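Local coordinates for protein carboxylase (Deinococcus radiodurans, PDB 5H80) that probably carries out, as the biotin carboxylase part of a single-chain bacterial carboxylase, the ATP-dependent carboxylation of biotin, at residues Arg234-Glu239 / Ala270-Leu275; His251-Asp256 / Ala355-Asp360; Glu324-Glu329 / Lys424-Arg429. One frame throughout, in Å; residues are numbered along the deposited sequence. Where two conformers were deposited one is given.

Contact 1. Residues Arg234-Glu239 / Ala270-Leu275; sequences RARHIE and APAPHL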
loop_
_atom_site.group_PDB
_atom_site.type_symbol
_atom_site.label_atom_id
_atom_site.label_comp_id
_atom_site.label_asym_id
_atom_site.label_seq_id
_atom_site.Cartn_x
_atom_site.Cartn_y
_atom_site.Cartn_z
ATOM N N ARG A 234 12.617 -8.069 -31.333
ATOM C CA ARG A 234 12.769 -6.772 -30.823
ATOM C C ARG A 234 11.508 -6.056 -30.422
ATOM O O ARG A 234 11.376 -4.837 -30.573
ATOM C CB ARG A 234 13.483 -5.920 -31.864
ATOM C CG ARG A 234 14.928 -6.221 -31.881
ATOM C CD ARG A 234 15.609 -5.669 -33.091
ATOM N NE ARG A 234 14.956 -5.966 -34.360
ATOM C CZ ARG A 234 15.011 -7.121 -35.035
ATOM N NH1 ARG A 234 15.661 -8.180 -34.556
ATOM N NH2 ARG A 234 14.365 -7.211 -36.212
ATOM N N ALA A 235 10.559 -6.798 -29.915
ATOM C CA ALA A 235 9.336 -6.230 -29.382
ATOM C C ALA A 235 9.146 -6.311 -27.852
ATOM O O ALA A 235 9.657 -7.189 -27.134
ATOM C CB ALA A 235 8.154 -6.825 -30.055
ATOM N N ARG A 236 8.388 -5.349 -27.380
ATOM C CA ARG A 236 7.803 -5.328 -26.065
ATOM C C ARG A 236 6.376 -5.947 -25.965
ATOM O O ARG A 236 5.578 -5.882 -26.891
ATOM C CB ARG A 236 7.817 -3.869 -25.533
ATOM C CG ARG A 236 9.253 -3.369 -25.324
ATOM C CD ARG A 236 9.278 -1.820 -25.115
ATOM N NE ARG A 236 8.396 -1.390 -23.984
ATOM C CZ ARG A 236 8.312 -0.137 -23.533
ATOM N NH1 ARG A 236 8.999 0.882 -24.135
ATOM N NH2 ARG A 236 7.473 0.165 -22.574
ATOM N N HIS A 237 6.090 -6.514 -24.784
ATOM C CA HIS A 237 4.835 -7.120 -24.467
ATOM C C HIS A 237 4.100 -6.054 -23.736
ATOM O O HIS A 237 4.488 -5.734 -22.648
ATOM C CB HIS A 237 4.977 -8.335 -23.608
ATOM C CG HIS A 237 3.665 -8.912 -23.146
ATOM N ND1 HIS A 237 3.227 -10.153 -23.548
ATOM C CD2 HIS A 237 2.694 -8.437 -22.313
ATOM C CE1 HIS A 237 2.030 -10.392 -23.042
ATOM N NE2 HIS A 237 1.742 -9.428 -22.189
ATOM N N ILE A 238 3.099 -5.513 -24.377
ATOM C CA ILE A 238 2.226 -4.458 -23.776
ATOM C C ILE A 238 0.743 -4.856 -23.846
ATOM O O ILE A 238 0.255 -5.247 -24.882
ATOM C CB ILE A 238 2.483 -3.112 -24.443
ATOM C CG1 ILE A 238 3.954 -2.657 -24.410
ATOM C CG2 ILE A 238 1.699 -2.069 -23.673
ATOM C CD1 ILE A 238 4.237 -1.248 -25.008
ATOM N N GLU A 239 0.048 -4.810 -22.702
ATOM C CA GLU A 239 -1.294 -5.401 -22.587
ATOM C C GLU A 239 -2.178 -4.329 -22.008
ATOM O O GLU A 239 -1.728 -3.529 -21.191
ATOM C CB GLU A 239 -1.353 -6.636 -21.733
ATOM C CG GLU A 239 -0.947 -6.477 -20.217
ATOM C CD GLU A 239 -0.749 -7.814 -19.492
ATOM O OE1 GLU A 239 -0.572 -8.883 -20.146
ATOM O OE2 GLU A 239 -0.785 -7.828 -18.267
ATOM N N ALA A 270 3.417 -0.746 -14.648
ATOM C CA ALA A 270 2.206 0.014 -15.040
ATOM C C ALA A 270 2.625 1.475 -14.565
ATOM O O ALA A 270 2.934 1.684 -13.332
ATOM C CB ALA A 270 0.935 -0.476 -14.477
ATOM N N PRO A 271 2.769 2.423 -15.483
ATOM C CA PRO A 271 2.633 2.330 -16.910
ATOM C C PRO A 271 3.724 1.569 -17.585
ATOM O O PRO A 271 4.768 1.200 -17.020
ATOM C CB PRO A 271 2.730 3.789 -17.359
ATOM C CG PRO A 271 3.658 4.419 -16.349
ATOM C CD PRO A 271 3.345 3.741 -15.060
ATOM N N ALA A 272 3.514 1.325 -18.868
ATOM C CA ALA A 272 4.622 0.979 -19.719
ATOM C C ALA A 272 5.695 2.090 -19.836
ATOM O O ALA A 272 5.305 3.145 -20.353
ATOM C CB ALA A 272 4.086 0.656 -21.122
ATOM N N PRO A 273 6.935 1.834 -19.413
ATOM C CA PRO A 273 7.962 2.947 -19.457
ATOM C C PRO A 273 8.281 3.432 -20.821
ATOM O O PRO A 273 8.370 2.621 -21.770
ATOM C CB PRO A 273 9.134 2.432 -18.663
ATOM C CG PRO A 273 8.670 1.176 -17.973
ATOM C CD PRO A 273 7.442 0.653 -18.668
ATOM N N HIS A 274 8.387 4.771 -21.008
ATOM C CA HIS A 274 8.927 5.323 -22.255
ATOM C C HIS A 274 8.031 4.983 -23.458
ATOM O O HIS A 274 8.549 4.454 -24.463
ATOM C CB HIS A 274 10.382 4.849 -22.504
ATOM C CG HIS A 274 11.322 5.251 -21.444
ATOM N ND1 HIS A 274 11.359 6.549 -20.981
ATOM C CD2 HIS A 274 12.194 4.553 -20.688
ATOM C CE1 HIS A 274 12.262 6.645 -20.021
ATOM N NE2 HIS A 274 12.717 5.433 -19.764
ATOM N N LEU A 275 6.718 4.964 -23.238
ATOM C CA LEU A 275 5.741 4.709 -24.263
ATOM C C LEU A 275 5.098 5.966 -24.790
ATOM O O LEU A 275 4.353 6.685 -24.063
ATOM C CB LEU A 275 4.648 3.829 -23.697
ATOM C CG LEU A 275 3.614 3.219 -24.739
ATOM C CD1 LEU A 275 4.213 2.323 -25.832
ATOM C CD2 LEU A 275 2.430 2.530 -24.088
#
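Arg236 reaches from the strand that begins with it across to the backbone of Pro273, in the loop between strand 264-270 and helix 277-293. The bond to CB is directed at that loop, and the chain leaves with CG anti to the carbonyl carbon (chi1 -65°) and runs on to CD, where it bends at chi3. NE makes a salt bridge to Asp256 OD2, while the terminal nitrogens turn to the loop. Beyond CZ, both meet one acceptor: NH2 gives Pro273 O a 2.7 Å bond, while the NH1 bond to the same Pro273 O, at 3.0 Å, is bent and weak. The oxygen lies near the guanidinium plane, at the edge, and NH2 is tilted 16° from the carbonyl plane. NH2 also passes 3.7 Å from Ala272 CB. Deeper in, the apolar part is small: Ile238 CD1 and Leu275 CD1 meet tip to tip at 3.7 Å, with Ala272 CB 4.3 Å from Ile238 CD1. The loop thus lies against the antiparallel sheet of what is probably an ATP-grasp domain, and Glu254 OE2 takes a further bond from Ala272 N. The chemistry implies a forked grip on a single carbonyl: it needs no acidic side chain in the loop, whereas Asp256, next to NE, probably balances much of the arginine's charge.

Contact 2. Residues His251-Asp256 / Ala355-Asp360; sequences HLWERD and ATQPAD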
loop_
_atom_site.group_PDB
_atom_site.type_symbol
_atom_site.label_atom_id
_atom_site.label_comp_id
_atom_site.label_asym_id
_atom_site.label_seq_id
_atom_site.Cartn_x
_atom_site.Cartn_y
_atom_site.Cartn_z
ATOM N N HIS A 251 -11.380 1.001 -19.696
ATOM C CA HIS A 251 -10.028 0.585 -19.603
ATOM C C HIS A 251 -9.364 1.186 -18.348
ATOM O O HIS A 251 -9.788 2.214 -17.824
ATOM C CB HIS A 251 -9.224 0.847 -20.829
ATOM C CG HIS A 251 -8.880 2.312 -21.034
ATOM N ND1 HIS A 251 -7.820 2.941 -20.444
ATOM C CD2 HIS A 251 -9.559 3.285 -21.691
ATOM C CE1 HIS A 251 -7.791 4.229 -20.825
ATOM N NE2 HIS A 251 -8.879 4.455 -21.490
ATOM N N LEU A 252 -8.379 0.484 -17.890
ATOM C CA LEU A 252 -7.380 0.953 -16.838
ATOM C C LEU A 252 -5.957 1.070 -17.451
ATOM O O LEU A 252 -4.961 0.659 -16.812
ATOM C CB LEU A 252 -7.427 0.154 -15.530
ATOM C CG LEU A 252 -8.600 0.321 -14.595
ATOM C CD1 LEU A 252 -8.838 1.807 -14.250
ATOM C CD2 LEU A 252 -9.746 -0.333 -15.233
ATOM N N TRP A 253 -5.839 1.539 -18.719
ATOM C CA TRP A 253 -4.590 1.745 -19.390
ATOM C C TRP A 253 -3.809 0.429 -19.549
ATOM O O TRP A 253 -4.417 -0.649 -19.595
ATOM C CB TRP A 253 -3.726 2.891 -18.687
ATOM C CG TRP A 253 -4.527 4.213 -18.729
ATOM C CD1 TRP A 253 -4.548 5.150 -19.714
ATOM C CD2 TRP A 253 -5.298 4.741 -17.653
ATOM N NE1 TRP A 253 -5.328 6.208 -19.336
ATOM C CE2 TRP A 253 -5.824 5.979 -18.088
ATOM C CE3 TRP A 253 -5.650 4.238 -16.357
ATOM C CZ2 TRP A 253 -6.638 6.783 -17.243
ATOM C CZ3 TRP A 253 -6.523 5.051 -15.536
ATOM C CH2 TRP A 253 -6.916 6.283 -15.968
ATOM N N GLU A 254 -2.495 0.497 -19.508
ATOM C CA GLU A 254 -1.632 -0.569 -19.892
ATOM C C GLU A 254 -0.727 -1.110 -18.840
ATOM O O GLU A 254 -0.362 -0.433 -17.848
ATOM C CB GLU A 254 -0.829 -0.217 -21.135
ATOM C CG GLU A 254 0.469 0.555 -21.050
ATOM C CD GLU A 254 0.348 1.999 -20.523
ATOM O OE1 GLU A 254 -0.783 2.511 -20.519
ATOM O OE2 GLU A 254 1.426 2.504 -20.211
ATOM N N ARG A 255 -0.098 -2.248 -19.168
ATOM C CA ARG A 255 1.022 -2.841 -18.390
ATOM C C ARG A 255 2.031 -3.409 -19.347
ATOM O O ARG A 255 1.643 -3.786 -20.492
ATOM C CB ARG A 255 0.563 -4.018 -17.517
ATOM C CG ARG A 255 -0.329 -3.768 -16.362
ATOM C CD ARG A 255 -0.862 -5.003 -15.639
ATOM N NE ARG A 255 -1.761 -5.858 -16.413
ATOM C CZ ARG A 255 -3.071 -5.891 -16.297
ATOM N NH1 ARG A 255 -3.752 -5.090 -15.447
ATOM N NH2 ARG A 255 -3.733 -6.749 -17.016
ATOM N N ASP A 256 3.307 -3.380 -18.943
ATOM C CA ASP A 256 4.385 -3.907 -19.755
ATOM C C ASP A 256 5.011 -5.030 -19.003
ATOM O O ASP A 256 5.548 -4.851 -17.898
ATOM C CB ASP A 256 5.361 -2.877 -20.106
ATOM C CG ASP A 256 6.442 -3.309 -21.120
ATOM O OD1 ASP A 256 7.178 -4.272 -20.849
ATOM O OD2 ASP A 256 6.496 -2.558 -22.133
ATOM N N ALA A 355 -14.474 4.577 -14.053
ATOM C CA ALA A 355 -14.835 5.578 -15.036
ATOM C C ALA A 355 -14.908 5.010 -16.476
ATOM O O ALA A 355 -14.037 4.163 -16.864
ATOM C CB ALA A 355 -13.910 6.760 -14.890
ATOM N N THR A 356 -15.942 5.403 -17.221
ATOM C CA THR A 356 -16.064 4.991 -18.631
ATOM C C THR A 356 -15.310 6.070 -19.361
ATOM O O THR A 356 -15.648 7.245 -19.228
ATOM C CB THR A 356 -17.509 4.886 -19.055
ATOM O OG1 THR A 356 -18.144 4.011 -18.179
ATOM C CG2 THR A 356 -17.646 4.348 -20.474
ATOM N N GLN A 357 -14.183 5.673 -19.965
ATOM C CA GLN A 357 -13.240 6.655 -20.499
ATOM C C GLN A 357 -12.680 6.309 -21.842
ATOM O O GLN A 357 -12.560 5.073 -22.193
ATOM C CB GLN A 357 -12.185 6.990 -19.487
ATOM C CG GLN A 357 -11.379 5.770 -19.005
ATOM C CD GLN A 357 -10.322 6.093 -18.009
ATOM O OE1 GLN A 357 -10.271 7.180 -17.443
ATOM N NE2 GLN A 357 -9.506 5.070 -17.703
ATOM N N PRO A 358 -12.321 7.388 -22.618
ATOM C CA PRO A 358 -11.802 7.116 -23.953
ATOM C C PRO A 358 -10.371 6.605 -23.956
ATOM O O PRO A 358 -9.645 6.665 -22.988
ATOM C CB PRO A 358 -11.964 8.467 -24.695
ATOM C CG PRO A 358 -11.663 9.462 -23.624
ATOM C CD PRO A 358 -12.329 8.847 -22.353
ATOM N N ALA A 359 -10.021 5.976 -25.054
ATOM C CA ALA A 359 -8.724 5.420 -25.271
ATOM C C ALA A 359 -7.590 6.404 -24.986
ATOM O O ALA A 359 -6.564 5.976 -24.542
ATOM C CB ALA A 359 -8.593 4.885 -26.687
ATOM N N ASP A 360 -7.789 7.724 -25.275
ATOM C CA ASP A 360 -6.696 8.731 -25.092
ATOM C C ASP A 360 -6.788 9.423 -23.749
ATOM O O ASP A 360 -6.078 10.396 -23.520
ATOM C CB ASP A 360 -6.748 9.773 -26.156
ATOM C CG ASP A 360 -7.946 10.625 -26.104
ATOM O OD1 ASP A 360 -8.987 10.448 -25.388
ATOM O OD2 ASP A 360 -7.899 11.586 -26.977
HETATM O O HOH W 1 -11.842 2.975 -15.690
#
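His251 and Gln357 interlock where the edge strand 249-256 of the four-stranded antiparallel sheet, in a probable ATP-grasp domain, meets the loop leading to strand 367-374. Hydrogen bonds pass both ways. Gln357 NE2 donates to His251 O at 2.9 Å, coming from above the carbonyl plane, and His251 NE2 donates to Pro358 O at 2.8 Å with a fairly straight N-H...O angle of 158°. That oxygen lies in the imidazole plane. On the other nitrogen, ND1 accepts Trp253 N at 3.0 Å, again in the ring plane, so two in-plane bonds fix the rotation of the ring. Ring contacts form the second kind. With CG between its backbone N and carbonyl carbon (chi1 58°) and the chain extended beyond, Gln357 crosses the imidazole at about a right angle; its CG makes an off-centre CH-pi contact there, and its amide nitrogen sits over the same ring near the rim. Gln357 NE2 also sits over a face of Trp253, the amide turned steeply at 69° to the indole, whose NE1 bonds to Ala361 O. With an alanine in place of His251, Pro358 O and Trp253 N would probably lose these mates and a gap would open beside the glutamine chain. Water makes the third link, donating to both His251 O and Ala355 O. The amide of Gln357 comes closest to Trp253 at the six-membered ring, with NE2 3.3 Å from CH2.

Contact 3. Residues Glu324-Glu329 / Lys424-Arg429; sequences EHTVTE and KVVVHR
Lys424 NZ, lying 3.5 Å from Thr326 CG2, is gripped from outside the two segments by a salt bridge to Glu42 OE1 and a hydrogen bond to Val323 O, the carbonyl just ahead of segment 324-329. Between helix and strand themselves no hydrogen bond forms; what joins them is the packing of side chains. Lys424 starts with CG anti to the carbonyl carbon (chi1 -50°) and bends at chi3, which brings its amine beside His325 and Thr326. CE runs 3.8 Å from Thr326 CG2. The amine then comes to 3.9 Å from His325 CE1, obliquely to a ring that the lysine chain crosses at about a right angle. The imidazole itself is steadied by a bond from His325 ND1 to Gln322 O, and Thr326 CG2 covers part of one of its faces. The two branches of Thr326 have separate tasks. CG2 packs on the lysine, whereas OG1 is hydrogen-bonded to Gln370 OE1 and touches Val426 CG2 at 3.5 Å, a polar atom buried but satisfied. Val426 in turn splits its methyls between two helix residues: CG2 goes to Thr326, and CG1 lies 4.0 Å from Val327 CG1, a contact left doubtful because that valine has two conformers. The axes of helix 325-329 and strand 424-429 approach to 8.7 Å and run nearly the same way, 23° apart. Behind the strand, helix 434-446 covers Val425 and Val427. A helix of the ATP-binding region laid on a sheet to which strand 421-429 of the C-terminal region belongs, with Glu42 of the N-terminal region reaching Lys424, is consistent with the closely joined domains of a biotin carboxylase.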
loop_
_atom_site.group_PDB
_atom_site.type_symbol
_atom_site.label_atom_id
_atom_site.label_comp_id
_atom_site.label_asym_id
_atom_site.label_seq_id
_atom_site.Cartn_x
_atom_site.Cartn_y
_atom_site.Cartn_z
ATOM N N GLU A 324 -0.839 -10.089 -12.819
ATOM C CA GLU A 324 -0.336 -8.751 -12.743
ATOM C C GLU A 324 -1.401 -7.638 -12.542
ATOM O O GLU A 324 -1.048 -6.478 -12.793
ATOM C CB GLU A 324 0.602 -8.465 -13.898
ATOM C CG GLU A 324 0.048 -8.519 -15.235
ATOM C CD GLU A 324 -0.047 -9.903 -15.890
ATOM O OE1 GLU A 324 -0.075 -10.934 -15.186
ATOM O OE2 GLU A 324 -0.091 -9.929 -17.158
ATOM N N HIS A 325 -2.695 -7.978 -12.205
ATOM C CA HIS A 325 -3.757 -7.008 -12.078
ATOM C C HIS A 325 -3.287 -6.084 -10.889
ATOM O O HIS A 325 -3.601 -4.887 -10.960
ATOM C CB HIS A 325 -5.077 -7.651 -11.711
ATOM C CG HIS A 325 -5.127 -8.176 -10.292
ATOM N ND1 HIS A 325 -4.603 -9.375 -9.892
ATOM C CD2 HIS A 325 -5.597 -7.583 -9.150
ATOM C CE1 HIS A 325 -4.779 -9.549 -8.570
ATOM N NE2 HIS A 325 -5.387 -8.469 -8.096
ATOM N N THR A 326 -2.490 -6.681 -10.004
ATOM C CA THR A 326 -1.975 -5.862 -8.828
ATOM C C THR A 326 -1.263 -4.515 -9.195
ATOM O O THR A 326 -1.462 -3.425 -8.487
ATOM C CB THR A 326 -0.979 -6.647 -8.042
ATOM O OG1 THR A 326 0.056 -6.988 -8.942
ATOM C CG2 THR A 326 -1.630 -7.926 -7.427
ATOM N N VAL A 327 -0.419 -4.490 -10.189
ATOM C CA VAL A 327 0.311 -3.223 -10.554
ATOM C C VAL A 327 -0.584 -2.088 -11.032
ATOM O O VAL A 327 -0.371 -0.916 -10.694
ATOM C CB VAL A 327 1.466 -3.404 -11.570
ATOM C CG1 VAL A 327 2.753 -3.803 -10.913
ATOM C CG2 VAL A 327 1.140 -4.396 -12.675
ATOM N N THR A 328 -1.628 -2.428 -11.793
ATOM C CA THR A 328 -2.587 -1.509 -12.225
ATOM C C THR A 328 -3.352 -0.980 -11.057
ATOM O O THR A 328 -3.596 0.207 -10.978
ATOM C CB THR A 328 -3.587 -2.233 -13.167
ATOM O OG1 THR A 328 -2.879 -2.647 -14.340
ATOM C CG2 THR A 328 -4.753 -1.386 -13.560
ATOM N N GLU A 329 -3.727 -1.875 -10.149
ATOM C CA GLU A 329 -4.413 -1.457 -8.886
ATOM C C GLU A 329 -3.602 -0.374 -8.197
ATOM O O GLU A 329 -4.176 0.643 -7.779
ATOM C CB GLU A 329 -4.598 -2.715 -7.973
ATOM C CG GLU A 329 -5.699 -3.640 -8.514
ATOM C CD GLU A 329 -6.159 -4.686 -7.466
ATOM O OE1 GLU A 329 -5.354 -5.045 -6.593
ATOM O OE2 GLU A 329 -7.310 -5.105 -7.502
ATOM N N LYS A 424 3.993 -12.025 -4.551
ATOM C CA LYS A 424 4.118 -10.928 -5.513
ATOM C C LYS A 424 4.425 -9.620 -4.758
ATOM O O LYS A 424 3.689 -9.325 -3.903
ATOM C CB LYS A 424 2.922 -10.780 -6.383
ATOM C CG LYS A 424 2.440 -12.076 -7.066
ATOM C CD LYS A 424 1.178 -11.892 -7.932
ATOM C CE LYS A 424 -0.094 -11.393 -7.223
ATOM N NZ LYS A 424 -1.380 -11.391 -7.989
ATOM N N VAL A 425 5.484 -8.931 -5.127
ATOM C CA VAL A 425 5.884 -7.693 -4.491
ATOM C C VAL A 425 5.653 -6.558 -5.420
ATOM O O VAL A 425 6.281 -6.499 -6.507
ATOM C CB VAL A 425 7.350 -7.731 -4.089
ATOM C CG1 VAL A 425 7.901 -6.373 -3.466
ATOM C CG2 VAL A 425 7.590 -8.930 -3.140
ATOM N N VAL A 426 4.817 -5.619 -4.978
ATOM C CA VAL A 426 4.387 -4.511 -5.826
ATOM C C VAL A 426 4.985 -3.275 -5.189
ATOM O O VAL A 426 4.775 -3.058 -3.973
ATOM C CB VAL A 426 2.899 -4.391 -6.004
ATOM C CG1 VAL A 426 2.522 -3.293 -6.944
ATOM C CG2 VAL A 426 2.316 -5.761 -6.501
ATOM N N VAL A 427 5.690 -2.501 -5.994
ATOM C CA VAL A 427 6.247 -1.270 -5.438
ATOM C C VAL A 427 5.739 -0.091 -6.231
ATOM O O VAL A 427 5.569 -0.170 -7.449
ATOM C CB VAL A 427 7.715 -1.332 -5.399
ATOM C CG1 VAL A 427 8.303 -0.007 -5.115
ATOM C CG2 VAL A 427 8.199 -2.310 -4.342
ATOM N N HIS A 428 5.426 1.011 -5.540
ATOM C CA HIS A 428 4.693 2.149 -6.177
ATOM C C HIS A 428 5.209 3.493 -5.675
ATOM O O HIS A 428 5.634 3.584 -4.578
ATOM C CB HIS A 428 3.248 2.061 -5.879
ATOM C CG HIS A 428 2.431 3.229 -6.316
ATOM N ND1 HIS A 428 1.720 4.003 -5.405
ATOM C CD2 HIS A 428 2.103 3.710 -7.548
ATOM C CE1 HIS A 428 0.997 4.900 -6.061
ATOM N NE2 HIS A 428 1.246 4.764 -7.357
ATOM N N ARG A 429 5.460 4.379 -6.623
ATOM C CA ARG A 429 5.769 5.717 -6.252
ATOM C C ARG A 429 5.076 6.722 -7.113
ATOM O O ARG A 429 4.436 6.421 -8.170
ATOM C CB ARG A 429 7.227 5.901 -6.310
ATOM C CG ARG A 429 7.814 5.774 -7.657
ATOM C CD ARG A 429 9.329 5.622 -7.475
ATOM N NE ARG A 429 10.024 6.883 -7.177
ATOM C CZ ARG A 429 11.047 7.038 -6.320
ATOM N NH1 ARG A 429 11.462 6.060 -5.564
ATOM N NH2 ARG A 429 11.663 8.211 -6.236
#

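Contacts 1 and 2 share one antiparallel sheet, in which strands 236-245 and 249-256 are neighbours; their centres lie about 14 Å apart. The Glu239-Arg255 salt bridge joins them directly. The centre of contact 3 is about 15 Å from that of contact 1 and about 16 Å from that of contact 2; its strand belongs to another sheet, which includes strands 264-270 and 421-429. Arg255 NH1 lies 2.8 Å from Thr328 OG1 in a probable hydrogen bond. Along the chain contact 1 closes before contact 3 opens, whereas contact 2 crosses both. Contact 1 stays within the ATP-binding region, while contacts 2 and 3 tie it to later segments, and helix 325-332 touches both sheets, through Arg255 and strand 421-429.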